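Local structure of putative heme binding protein (Tannerella forsythia, 6EU8) at residues Val7-Ile11 with Glu192-Lys196; Thr80-Ile86 with Ala101-Asp107; Thr91-Val96 with Ala170-Phe174; Met114-Phe118 with Phe128-Gly132. The protein probably binds heme, as a member of the HmuY-like family, but with heme-binding properties that differ from those of Porphyromonas gingivalis HmuY. The contacts are given in a common frame with arbitrary orientation. Numbering follows the deposited sequence.

Contact 1: Val7-Ile11 with Glu192-Lys196; sequences VKETI and EFQPK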
loop_
_atom_site.group_PDB
_atom_site.type_symbol
_atom_site.label_atom_id
_atom_site.label_comp_id
_atom_site.label_asym_id
_atom_site.label_seq_id
_atom_site.Cartn_x
_atom_site.Cartn_y
_atom_site.Cartn_z
ATOM N N VAL A 7 -27.413 -9.945 6.561
ATOM C CA VAL A 7 -25.949 -9.998 6.347
ATOM C C VAL A 7 -25.709 -9.717 4.866
ATOM O O VAL A 7 -26.289 -10.393 4.000
ATOM C CB VAL A 7 -25.332 -11.371 6.711
ATOM C CG1 VAL A 7 -23.808 -11.326 6.612
ATOM C CG2 VAL A 7 -25.754 -11.801 8.110
ATOM N N LYS A 8 -24.868 -8.723 4.568
ATOM C CA LYS A 8 -24.569 -8.386 3.177
ATOM C C LYS A 8 -23.688 -9.470 2.537
ATOM O O LYS A 8 -22.953 -10.179 3.222
ATOM C CB LYS A 8 -23.943 -6.997 3.076
ATOM C CG LYS A 8 -24.909 -5.908 3.525
ATOM C CD LYS A 8 -24.341 -4.516 3.350
ATOM C CE LYS A 8 -25.309 -3.484 3.909
ATOM N NZ LYS A 8 -24.936 -2.118 3.457
ATOM N N GLU A 9 -23.815 -9.613 1.227
ATOM C CA GLU A 9 -23.040 -10.599 0.489
ATOM C C GLU A 9 -21.555 -10.217 0.529
ATOM O O GLU A 9 -21.214 -9.030 0.461
ATOM C CB GLU A 9 -23.529 -10.691 -0.968
ATOM C CG GLU A 9 -24.908 -11.323 -1.126
ATOM C CD GLU A 9 -24.900 -12.806 -0.791
ATOM O OE1 GLU A 9 -24.323 -13.583 -1.585
ATOM O OE2 GLU A 9 -25.454 -13.195 0.265
ATOM N N THR A 10 -20.696 -11.229 0.666
ATOM C CA THR A 10 -19.232 -11.055 0.543
ATOM C C THR A 10 -18.868 -10.717 -0.895
ATOM O O THR A 10 -19.453 -11.261 -1.832
ATOM C CB THR A 10 -18.495 -12.342 0.981
ATOM O OG1 THR A 10 -18.925 -12.703 2.287
ATOM C CG2 THR A 10 -16.985 -12.149 1.023
ATOM N N ILE A 11 -17.910 -9.802 -1.062
ATOM C CA ILE A 11 -17.429 -9.366 -2.358
ATOM C C ILE A 11 -16.085 -10.097 -2.535
ATOM O O ILE A 11 -15.184 -9.937 -1.714
ATOM C CB ILE A 11 -17.257 -7.824 -2.391
ATOM C CG1 ILE A 11 -18.565 -7.100 -1.995
ATOM C CG2 ILE A 11 -16.781 -7.339 -3.752
ATOM C CD1 ILE A 11 -19.729 -7.301 -2.949
ATOM N N GLU A 192 -11.414 -11.120 -0.200
ATOM C CA GLU A 192 -12.817 -11.373 0.208
ATOM C C GLU A 192 -13.193 -10.284 1.240
ATOM O O GLU A 192 -12.695 -10.291 2.363
ATOM C CB GLU A 192 -12.983 -12.805 0.764
ATOM C CG GLU A 192 -12.564 -13.883 -0.232
ATOM C CD GLU A 192 -12.989 -15.305 0.144
ATOM O OE1 GLU A 192 -13.387 -15.546 1.295
ATOM O OE2 GLU A 192 -12.898 -16.194 -0.746
ATOM N N PHE A 193 -14.059 -9.356 0.831
ATOM C CA PHE A 193 -14.461 -8.174 1.639
ATOM C C PHE A 193 -15.862 -8.395 2.221
ATOM O O PHE A 193 -16.756 -8.708 1.455
ATOM C CB PHE A 193 -14.476 -6.935 0.735
ATOM C CG PHE A 193 -14.937 -5.664 1.407
ATOM C CD1 PHE A 193 -14.046 -4.832 2.077
ATOM C CD2 PHE A 193 -16.265 -5.276 1.329
ATOM C CE1 PHE A 193 -14.465 -3.658 2.685
ATOM C CE2 PHE A 193 -16.689 -4.104 1.925
ATOM C CZ PHE A 193 -15.798 -3.295 2.615
ATOM N N GLN A 194 -16.000 -8.210 3.535
ATOM C CA GLN A 194 -17.311 -8.264 4.225
ATOM C C GLN A 194 -17.858 -6.830 4.479
ATOM O O GLN A 194 -17.378 -6.188 5.417
ATOM C CB GLN A 194 -17.161 -9.020 5.544
ATOM C CG GLN A 194 -18.466 -9.128 6.352
ATOM C CD GLN A 194 -19.606 -9.744 5.553
ATOM O OE1 GLN A 194 -19.568 -10.927 5.224
ATOM N NE2 GLN A 194 -20.608 -8.930 5.201
ATOM N N PRO A 195 -18.871 -6.363 3.681
ATOM C CA PRO A 195 -19.468 -5.041 3.948
ATOM C C PRO A 195 -20.308 -4.998 5.227
ATOM O O PRO A 195 -20.799 -6.035 5.695
ATOM C CB PRO A 195 -20.348 -4.764 2.722
ATOM C CG PRO A 195 -20.071 -5.857 1.744
ATOM C CD PRO A 195 -19.515 -7.001 2.512
ATOM N N LYS A 196 -20.434 -3.799 5.789
ATOM C CA LYS A 196 -21.356 -3.534 6.898
ATOM C C LYS A 196 -22.509 -2.682 6.380
ATOM O O LYS A 196 -22.515 -2.192 5.248
ATOM C CB LYS A 196 -20.645 -2.801 8.049
ATOM C CG LYS A 196 -19.868 -3.702 8.996
ATOM C CD LYS A 196 -20.799 -4.676 9.706
ATOM C CE LYS A 196 -20.250 -5.127 11.044
ATOM N NZ LYS A 196 -18.956 -5.839 10.871
ATOM O OXT LYS A 196 -23.486 -2.472 7.099
HETATM O O HOH W 1 -23.511 -6.872 6.323
#
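The two ends of the chain run roughly antiparallel here, with end-to-end directions 141° apart. Only one pair is in true strand register. I11 and F193 form an antiparallel hydrogen-bonded pair with their CA atoms 5.1 Å apart. I11 N donates to F193 O at 3.0 Å, and F193 N returns to I11 O at 2.8 Å. Two CA-H...O contacts flank this pair: T10 CA to F193 O at 3.5 Å, and E192 CA to I11 O at 3.4 Å. Before I11 the backbones separate, and K8 CA lies 6.1 Å from P195 CA. A water spans this gap, accepting from K8 N (2.9 Å) and donating to P195 O (2.9 Å). The arrangement is the end of an antiparallel strand pair: strand 11-18 lies beside strand 184-194 in the large sheet, and strand 169-178 continues the sheet beyond it. Polar side chains take over from the backbone. Q194 NE2 donates to P195 O at 2.9 Å and weakly to K8 O at 3.3 Å. K8 NZ donates to K196 O at 3.0 Å, so the lysine reaches the C-terminal carboxylate. The apolar part is small. I11 CB meets F193 CB at 4.3 Å, and I11 CG1 meets P195 CG at 4.2 Å. The F193 ring leads away from I11 and meets H70.

Contact 2: Thr80-Ile86 with Ala101-Asp107; sequences TNEGEAI and AGDYKKD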
loop_
_atom_site.group_PDB
_atom_site.type_symbol
_atom_site.label_atom_id
_atom_site.label_comp_id
_atom_site.label_asym_id
_atom_site.label_seq_id
_atom_site.Cartn_x
_atom_site.Cartn_y
_atom_site.Cartn_z
ATOM N N THR A 80 -3.545 1.898 4.972
ATOM C CA THR A 80 -4.997 1.803 5.115
ATOM C C THR A 80 -5.599 3.192 5.336
ATOM O O THR A 80 -4.878 4.165 5.568
ATOM C CB THR A 80 -5.367 0.886 6.311
ATOM O OG1 THR A 80 -5.029 1.517 7.558
ATOM C CG2 THR A 80 -4.695 -0.470 6.194
ATOM N N ASN A 81 -6.942 3.256 5.310
ATOM C CA ASN A 81 -7.666 4.522 5.603
ATOM C C ASN A 81 -8.094 4.504 7.070
ATOM O O ASN A 81 -9.272 4.228 7.380
ATOM C CB ASN A 81 -8.859 4.692 4.653
ATOM C CG ASN A 81 -9.495 6.063 4.751
ATOM O OD1 ASN A 81 -9.004 6.931 5.472
ATOM N ND2 ASN A 81 -10.565 6.278 4.001
ATOM N N GLU A 82 -7.152 4.797 7.967
ATOM C CA GLU A 82 -7.331 4.658 9.425
ATOM C C GLU A 82 -7.839 3.261 9.835
ATOM O O GLU A 82 -8.756 3.112 10.678
ATOM C CB GLU A 82 -8.258 5.783 9.965
ATOM C CG GLU A 82 -7.719 7.191 9.798
ATOM C CD GLU A 82 -8.754 8.248 10.172
ATOM O OE1 GLU A 82 -9.352 8.123 11.253
ATOM O OE2 GLU A 82 -9.010 9.169 9.379
ATOM N N GLY A 83 -7.244 2.231 9.241
ATOM C CA GLY A 83 -7.517 0.835 9.551
ATOM C C GLY A 83 -6.457 0.139 10.356
ATOM O O GLY A 83 -5.560 0.770 10.912
ATOM N N GLU A 84 -6.580 -1.178 10.473
ATOM C CA GLU A 84 -5.601 -1.978 11.219
ATOM C C GLU A 84 -5.527 -3.385 10.650
ATOM O O GLU A 84 -6.522 -3.883 10.084
ATOM C CB GLU A 84 -5.897 -1.940 12.731
ATOM C CG GLU A 84 -7.294 -2.427 13.125
ATOM C CD GLU A 84 -7.624 -2.244 14.612
ATOM O OE1 GLU A 84 -6.811 -1.696 15.382
ATOM O OE2 GLU A 84 -8.713 -2.683 15.008
ATOM N N ALA A 85 -4.343 -4.011 10.762
ATOM C CA ALA A 85 -4.079 -5.298 10.095
ATOM C C ALA A 85 -3.319 -6.317 10.945
ATOM O O ALA A 85 -2.579 -5.948 11.849
ATOM C CB ALA A 85 -3.275 -5.028 8.809
ATOM N N ILE A 86 -3.543 -7.598 10.620
ATOM C CA ILE A 86 -2.725 -8.753 11.044
ATOM C C ILE A 86 -2.346 -9.627 9.870
ATOM O O ILE A 86 -3.021 -9.649 8.845
ATOM C CB ILE A 86 -3.430 -9.708 12.074
ATOM C CG1 ILE A 86 -4.711 -10.329 11.489
ATOM C CG2 ILE A 86 -3.714 -8.975 13.349
ATOM C CD1 ILE A 86 -5.352 -11.374 12.391
ATOM N N ALA A 101 -9.626 -12.901 16.003
ATOM C CA ALA A 101 -9.018 -12.135 17.070
ATOM C C ALA A 101 -7.525 -12.106 16.820
ATOM O O ALA A 101 -6.994 -12.969 16.117
ATOM C CB ALA A 101 -9.314 -12.772 18.420
ATOM N N GLY A 102 -6.854 -11.117 17.400
ATOM C CA GLY A 102 -5.414 -10.931 17.204
ATOM C C GLY A 102 -4.926 -9.539 17.580
ATOM O O GLY A 102 -5.713 -8.683 18.006
ATOM N N ASP A 103 -3.624 -9.328 17.404
ATOM C CA ASP A 103 -2.955 -8.075 17.738
ATOM C C ASP A 103 -2.827 -7.192 16.474
ATOM O O ASP A 103 -1.755 -7.112 15.848
ATOM C CB ASP A 103 -1.577 -8.376 18.339
ATOM C CG ASP A 103 -0.859 -7.129 18.855
ATOM O OD1 ASP A 103 -1.515 -6.105 19.152
ATOM O OD2 ASP A 103 0.383 -7.184 18.974
ATOM N N TYR A 104 -3.917 -6.500 16.161
ATOM C CA TYR A 104 -4.013 -5.657 14.970
ATOM C C TYR A 104 -3.154 -4.401 15.121
ATOM O O TYR A 104 -3.121 -3.798 16.195
ATOM C CB TYR A 104 -5.476 -5.302 14.698
ATOM C CG TYR A 104 -6.280 -6.475 14.159
ATOM C CD1 TYR A 104 -6.874 -7.428 15.028
ATOM C CD2 TYR A 104 -6.490 -6.629 12.805
ATOM C CE1 TYR A 104 -7.595 -8.491 14.522
ATOM C CE2 TYR A 104 -7.208 -7.694 12.294
ATOM C CZ TYR A 104 -7.779 -8.626 13.168
ATOM O OH TYR A 104 -8.491 -9.682 12.639
ATOM N N LYS A 105 -2.435 -4.029 14.049
ATOM C CA LYS A 105 -1.610 -2.838 14.031
ATOM C C LYS A 105 -2.113 -1.744 13.070
ATOM O O LYS A 105 -2.430 -2.024 11.889
ATOM C CB LYS A 105 -0.185 -3.201 13.618
ATOM C CG LYS A 105 0.510 -4.249 14.460
ATOM C CD LYS A 105 0.528 -3.812 15.920
ATOM C CE LYS A 105 1.513 -4.631 16.731
ATOM N NZ LYS A 105 1.698 -3.975 18.048
ATOM N N LYS A 106 -2.194 -0.524 13.594
ATOM C CA LYS A 106 -2.564 0.661 12.816
ATOM C C LYS A 106 -1.348 1.176 12.007
ATOM O O LYS A 106 -0.213 0.770 12.230
ATOM C CB LYS A 106 -3.064 1.793 13.732
ATOM C CG LYS A 106 -4.388 1.493 14.442
ATOM C CD LYS A 106 -4.604 2.420 15.631
ATOM C CE LYS A 106 -5.696 1.889 16.555
ATOM N NZ LYS A 106 -7.002 1.763 15.853
ATOM N N ASP A 107 -1.631 2.050 11.052
ATOM C CA ASP A 107 -0.560 2.655 10.221
ATOM C C ASP A 107 0.351 3.533 11.089
ATOM O O ASP A 107 -0.112 4.118 12.110
ATOM C CB ASP A 107 -1.124 3.511 9.111
ATOM C CG ASP A 107 -1.918 2.747 8.070
ATOM O OD1 ASP A 107 -2.202 1.526 8.180
ATOM O OD2 ASP A 107 -2.326 3.440 7.135
HETATM O O HOH W 2 -4.228 5.364 8.141
HETATM O O HOH W 3 -4.284 3.181 10.608
#
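The carboxylate of D107 holds T80 at two points. T80 N donates to D107 OD2 at 2.9 Å, and T80 OG1 donates to D107 OD1 at 2.9 Å. T80 OG1 also accepts from G83 N at 2.9 Å, an ST motif that folds the chain between strands 77-80 and 84-87. D107 thus meets the end of the four-stranded sheet at T80, while its own strand 105-111 pairs with strand 84-87 in the large antiparallel sheet. Two waters bridge this corner. One molecule joins E82 N to D107 OD2, and another joins G83 O to D107 N. The sheet pairing itself is short. A85 and K105 form an antiparallel hydrogen-bonded pair, with A85 N to K105 O at 3.0 Å and K105 N to A85 O at 2.9 Å. Beside this pair, E84 OE1 and K106 NZ make a salt bridge at 3.5 Å, long enough that its hydrogen bond is weak. Packing dominates at the other end, where Y104 turns toward strand 84-87. Its hydroxyl bonds to P100 O, and its ring makes a cation-pi contact with K163. I86 CG2 sits over one face of the Y104 ring in a CH-pi contact, 3.6 Å from the centroid and 10° off the ring normal.

Contact 3: Thr91-Val96 with Ala170-Phe174; sequences TEFSKV and AKIKF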
loop_
_atom_site.group_PDB
_atom_site.type_symbol
_atom_site.label_atom_id
_atom_site.label_comp_id
_atom_site.label_asym_id
_atom_site.label_seq_id
_atom_site.Cartn_x
_atom_site.Cartn_y
_atom_site.Cartn_z
ATOM N N THR A 91 -2.854 -19.877 4.628
ATOM C CA THR A 91 -2.558 -19.666 3.212
ATOM C C THR A 91 -3.816 -19.700 2.332
ATOM O O THR A 91 -3.745 -19.391 1.157
ATOM C CB THR A 91 -1.492 -20.683 2.707
ATOM O OG1 THR A 91 -0.708 -20.093 1.665
ATOM C CG2 THR A 91 -2.113 -21.990 2.182
ATOM N N GLU A 92 -4.966 -20.066 2.907
ATOM C CA GLU A 92 -6.226 -20.191 2.151
ATOM C C GLU A 92 -7.351 -19.434 2.860
ATOM O O GLU A 92 -7.480 -19.503 4.075
ATOM C CB GLU A 92 -6.620 -21.673 2.012
ATOM C CG GLU A 92 -5.686 -22.484 1.127
ATOM C CD GLU A 92 -5.924 -23.990 1.203
ATOM O OE1 GLU A 92 -6.702 -24.454 2.077
ATOM O OE2 GLU A 92 -5.309 -24.719 0.387
ATOM N N PHE A 93 -8.178 -18.738 2.086
ATOM C CA PHE A 93 -9.266 -17.926 2.666
ATOM C C PHE A 93 -10.254 -18.768 3.474
ATOM O O PHE A 93 -10.701 -18.330 4.532
ATOM C CB PHE A 93 -10.072 -17.205 1.599
ATOM C CG PHE A 93 -9.324 -16.123 0.841
ATOM C CD1 PHE A 93 -8.512 -15.193 1.493
ATOM C CD2 PHE A 93 -9.507 -15.999 -0.529
ATOM C CE1 PHE A 93 -7.869 -14.186 0.761
ATOM C CE2 PHE A 93 -8.876 -15.001 -1.255
ATOM C CZ PHE A 93 -8.052 -14.091 -0.600
ATOM N N SER A 94 -10.562 -19.971 2.993
ATOM C CA SER A 94 -11.528 -20.849 3.708
ATOM C C SER A 94 -11.082 -21.264 5.126
ATOM O O SER A 94 -11.912 -21.680 5.942
ATOM C CB SER A 94 -11.878 -22.084 2.859
ATOM O OG SER A 94 -10.746 -22.864 2.536
ATOM N N LYS A 95 -9.785 -21.141 5.429
ATOM C CA LYS A 95 -9.240 -21.433 6.761
ATOM C C LYS A 95 -9.252 -20.257 7.742
ATOM O O LYS A 95 -8.915 -20.428 8.906
ATOM C CB LYS A 95 -7.800 -21.927 6.628
ATOM C CG LYS A 95 -7.607 -23.133 5.720
ATOM C CD LYS A 95 -7.931 -24.427 6.435
ATOM C CE LYS A 95 -7.649 -25.633 5.549
ATOM N NZ LYS A 95 -7.125 -26.761 6.358
ATOM N N VAL A 96 -9.591 -19.056 7.264
ATOM C CA VAL A 96 -9.721 -17.874 8.114
ATOM C C VAL A 96 -11.220 -17.740 8.358
ATOM O O VAL A 96 -11.958 -17.374 7.450
ATOM C CB VAL A 96 -9.147 -16.625 7.404
ATOM C CG1 VAL A 96 -9.297 -15.383 8.265
ATOM C CG2 VAL A 96 -7.675 -16.864 7.036
ATOM N N ALA A 170 -11.528 -7.154 5.320
ATOM C CA ALA A 170 -11.158 -8.013 4.187
ATOM C C ALA A 170 -10.055 -8.986 4.552
ATOM O O ALA A 170 -9.174 -8.695 5.379
ATOM C CB ALA A 170 -10.720 -7.183 3.010
ATOM N N LYS A 171 -10.155 -10.161 3.922
ATOM C CA LYS A 171 -9.047 -11.113 3.784
ATOM C C LYS A 171 -8.367 -10.815 2.471
ATOM O O LYS A 171 -9.021 -10.729 1.422
ATOM C CB LYS A 171 -9.588 -12.545 3.752
ATOM C CG LYS A 171 -10.463 -12.924 4.945
ATOM C CD LYS A 171 -11.058 -14.303 4.706
ATOM C CE LYS A 171 -12.382 -14.512 5.414
ATOM N NZ LYS A 171 -12.903 -15.859 5.012
ATOM N N ILE A 172 -7.032 -10.671 2.499
ATOM C CA ILE A 172 -6.256 -10.307 1.308
ATOM C C ILE A 172 -5.055 -11.259 1.122
ATOM O O ILE A 172 -4.334 -11.515 2.082
ATOM C CB ILE A 172 -5.731 -8.843 1.419
ATOM C CG1 ILE A 172 -6.882 -7.828 1.653
ATOM C CG2 ILE A 172 -4.936 -8.487 0.175
ATOM C CD1 ILE A 172 -6.447 -6.377 1.867
ATOM N N LYS A 173 -4.911 -11.800 -0.087
ATOM C CA LYS A 173 -3.731 -12.597 -0.460
ATOM C C LYS A 173 -3.108 -11.960 -1.688
ATOM O O LYS A 173 -3.714 -11.895 -2.762
ATOM C CB LYS A 173 -4.120 -14.057 -0.760
ATOM C CG LYS A 173 -2.901 -14.942 -1.048
ATOM C CD LYS A 173 -3.021 -16.337 -0.452
ATOM C CE LYS A 173 -1.995 -17.297 -1.063
ATOM N NZ LYS A 173 -1.435 -18.258 -0.064
ATOM N N PHE A 174 -1.860 -11.478 -1.547
ATOM C CA PHE A 174 -1.131 -10.876 -2.662
ATOM C C PHE A 174 -0.587 -11.986 -3.544
ATOM O O PHE A 174 -0.156 -13.013 -3.030
ATOM C CB PHE A 174 0.001 -9.951 -2.188
ATOM C CG PHE A 174 -0.492 -8.715 -1.468
ATOM C CD1 PHE A 174 -0.734 -8.750 -0.104
ATOM C CD2 PHE A 174 -0.726 -7.523 -2.163
ATOM C CE1 PHE A 174 -1.217 -7.635 0.575
ATOM C CE2 PHE A 174 -1.211 -6.412 -1.486
ATOM C CZ PHE A 174 -1.436 -6.468 -0.116
#
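This is a side-chain contact between a loop and a strand, with no backbone pairing. The loop joins strands 84-87 and 105-111 and makes a single 3-10 turn at 93-95. The strand is 169-178 of the large antiparallel sheet. The nearest CA atoms, F93 and K171, are 6.9 Å apart, so side chains bridge the space. Two lysines project from the strand toward the loop and donate to its backbone carbonyls. K171 NZ bonds to V96 O at 3.0 Å and weakly to F93 O at 3.3 Å. F93 O also accepts from V96 N within the 3-10 turn, at 3.0 Å. K173 NZ bonds to T91 O at 2.8 Å. These ammonium groups hold the loop at two places. The F93 ring packs on the stems of both lysines. F93 CD1 lies 3.6 Å from K171 CB, and F93 CZ lies 3.9 Å from K173 CB. K173 N approaches the ring edge, 3.9 Å from F93 CE1. The side chain of K171 is also covered by V96, whose CB is 4.0 Å from K171 CD. T91 OG1 and K173 NZ both bond to K157 O, which brings a further loop into the contact. Strand 169-178 lies between strands 160-163 and 184-194: F93 also touches E192 on the latter, and V96 touches V161 on the former.

Contact 4: Met114-Phe118 with Phe128-Gly132; sequences MLVGF and FTVAG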
loop_
_atom_site.group_PDB
_atom_site.type_symbol
_atom_site.label_atom_id
_atom_site.label_comp_id
_atom_site.label_asym_id
_atom_site.label_seq_id
_atom_site.Cartn_x
_atom_site.Cartn_y
_atom_site.Cartn_z
ATOM N N MET A 114 10.134 7.856 2.877
ATOM C CA MET A 114 9.524 7.214 1.700
ATOM C C MET A 114 9.946 7.880 0.390
ATOM O O MET A 114 9.782 9.096 0.235
ATOM C CB MET A 114 8.006 7.186 1.804
ATOM C CG MET A 114 7.318 6.303 0.755
ATOM S SD MET A 114 5.506 6.421 0.719
ATOM C CE MET A 114 5.314 7.979 -0.068
ATOM N N LEU A 115 10.502 7.104 -0.556
ATOM C CA LEU A 115 10.978 7.685 -1.808
ATOM C C LEU A 115 9.866 8.189 -2.706
ATOM O O LEU A 115 8.950 7.427 -3.058
ATOM C CB LEU A 115 11.774 6.656 -2.633
ATOM C CG LEU A 115 13.234 6.447 -2.326
ATOM C CD1 LEU A 115 13.753 5.281 -3.165
ATOM C CD2 LEU A 115 14.029 7.696 -2.664
ATOM N N VAL A 116 9.974 9.453 -3.127
ATOM C CA VAL A 116 9.096 10.027 -4.141
ATOM C C VAL A 116 9.794 10.511 -5.435
ATOM O O VAL A 116 9.127 10.904 -6.376
ATOM C CB VAL A 116 8.214 11.171 -3.547
ATOM C CG1 VAL A 116 7.273 10.640 -2.471
ATOM C CG2 VAL A 116 9.071 12.300 -2.984
ATOM N N GLY A 117 11.126 10.382 -5.467
ATOM C CA GLY A 117 11.926 10.771 -6.654
ATOM C C GLY A 117 13.258 10.038 -6.565
ATOM O O GLY A 117 14.021 10.218 -5.605
ATOM N N PHE A 118 13.511 9.207 -7.580
ATOM C CA PHE A 118 14.693 8.335 -7.600
ATOM C C PHE A 118 15.157 8.051 -9.034
ATOM O O PHE A 118 14.385 7.537 -9.843
ATOM C CB PHE A 118 14.345 7.021 -6.906
ATOM C CG PHE A 118 15.436 5.989 -6.985
ATOM C CD1 PHE A 118 16.685 6.252 -6.431
ATOM C CD2 PHE A 118 15.220 4.768 -7.623
ATOM C CE1 PHE A 118 17.713 5.317 -6.512
ATOM C CE2 PHE A 118 16.236 3.827 -7.693
ATOM C CZ PHE A 118 17.486 4.107 -7.143
ATOM N N PHE A 128 18.435 12.444 -3.781
ATOM C CA PHE A 128 17.149 11.758 -4.005
ATOM C C PHE A 128 16.064 12.521 -3.217
ATOM O O PHE A 128 16.414 13.365 -2.395
ATOM C CB PHE A 128 17.182 10.290 -3.592
ATOM C CG PHE A 128 17.596 10.048 -2.164
ATOM C CD1 PHE A 128 16.667 10.086 -1.122
ATOM C CD2 PHE A 128 18.944 9.761 -1.840
ATOM C CE1 PHE A 128 17.070 9.902 0.195
ATOM C CE2 PHE A 128 19.332 9.560 -0.522
ATOM C CZ PHE A 128 18.400 9.614 0.500
ATOM N N THR A 129 14.796 12.253 -3.528
ATOM C CA THR A 129 13.668 13.019 -2.917
ATOM C C THR A 129 12.770 12.101 -2.090
ATOM O O THR A 129 12.375 11.023 -2.546
ATOM C CB THR A 129 12.851 13.710 -4.008
ATOM O OG1 THR A 129 13.750 14.427 -4.878
ATOM C CG2 THR A 129 11.845 14.749 -3.413
ATOM N N VAL A 130 12.426 12.551 -0.886
ATOM C CA VAL A 130 11.531 11.812 0.046
ATOM C C VAL A 130 10.293 12.636 0.441
ATOM O O VAL A 130 10.303 13.854 0.438
ATOM C CB VAL A 130 12.262 11.373 1.314
ATOM C CG1 VAL A 130 13.328 10.312 0.980
ATOM C CG2 VAL A 130 12.924 12.539 2.030
ATOM N N ALA A 131 9.231 11.917 0.808
ATOM C CA ALA A 131 8.011 12.539 1.366
ATOM C C ALA A 131 8.311 13.093 2.748
ATOM O O ALA A 131 8.870 12.401 3.589
ATOM C CB ALA A 131 6.914 11.510 1.429
ATOM N N GLY A 132 7.937 14.352 3.019
ATOM C CA GLY A 132 8.176 14.904 4.372
ATOM C C GLY A 132 7.528 14.079 5.477
ATOM O O GLY A 132 8.122 13.839 6.534
HETATM O O HOH W 4 8.559 9.809 4.553
#
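V116 is a bump on segment 114-118. Its CG2 rests 3.7 Å from T129 CG2 and 3.7 Å from V130 C, and its CG1 lies 4.0 Å from A131 CB. The small A131 leaves room for this valine, and also for the tip of M114, whose CE lies 4.2 Å from A131 CB. L115 starts out away from the neighbouring strand, but its side chain bends back. L115 CD2 then packs 3.9 Å from F128 CD1. The shape follows from a classic beta bulge, in which V116 and G117 both face T129. V116 N donates to T129 O at 2.9 Å, while G117 N makes a weak bond to the same oxygen at 3.2 Å. The extra residue shifts the register by one between the pairs L115-V130 and G117-T129, and the chain turns a corner at V116. Regular bonds lie on both sides of the bulge: A131 N to M114 O at 2.9 Å, and T129 N to G117 O at 3.0 Å. G117 has no side chain, and T129 fills the space across from it. A CB there would come within a tight 3.2 Å of T129 CB. On its other edge strand 127-136 pairs with strand 44-48. M47 of that strand touches F128, and W44 also reaches V116.

How the contacts relate
All four contacts reach the same large antiparallel sheet. Contact 1 is a surface contact, where the chain ends meet; the other three are partly buried. Contacts 1 and 3 touch through neighbouring strands: E192 N lies 2.9 Å from K171 O, a probable hydrogen bond. Contacts 2 and 4 are linked by neighbouring strands 105-111 and 127-136, but their nearest atoms are about 11 Å apart. Contact 4 lies across the chain's centre from contacts 1 and 3, with centres about 37 and 33 Å away. Chemistry varies with place. Contact 4 relies on backbone bonds and apolar packing, contact 3 on lysine-to-carbonyl bonds and the packing of one phenylalanine ring, and contacts 1 and 2 add charged groups to strand pairing.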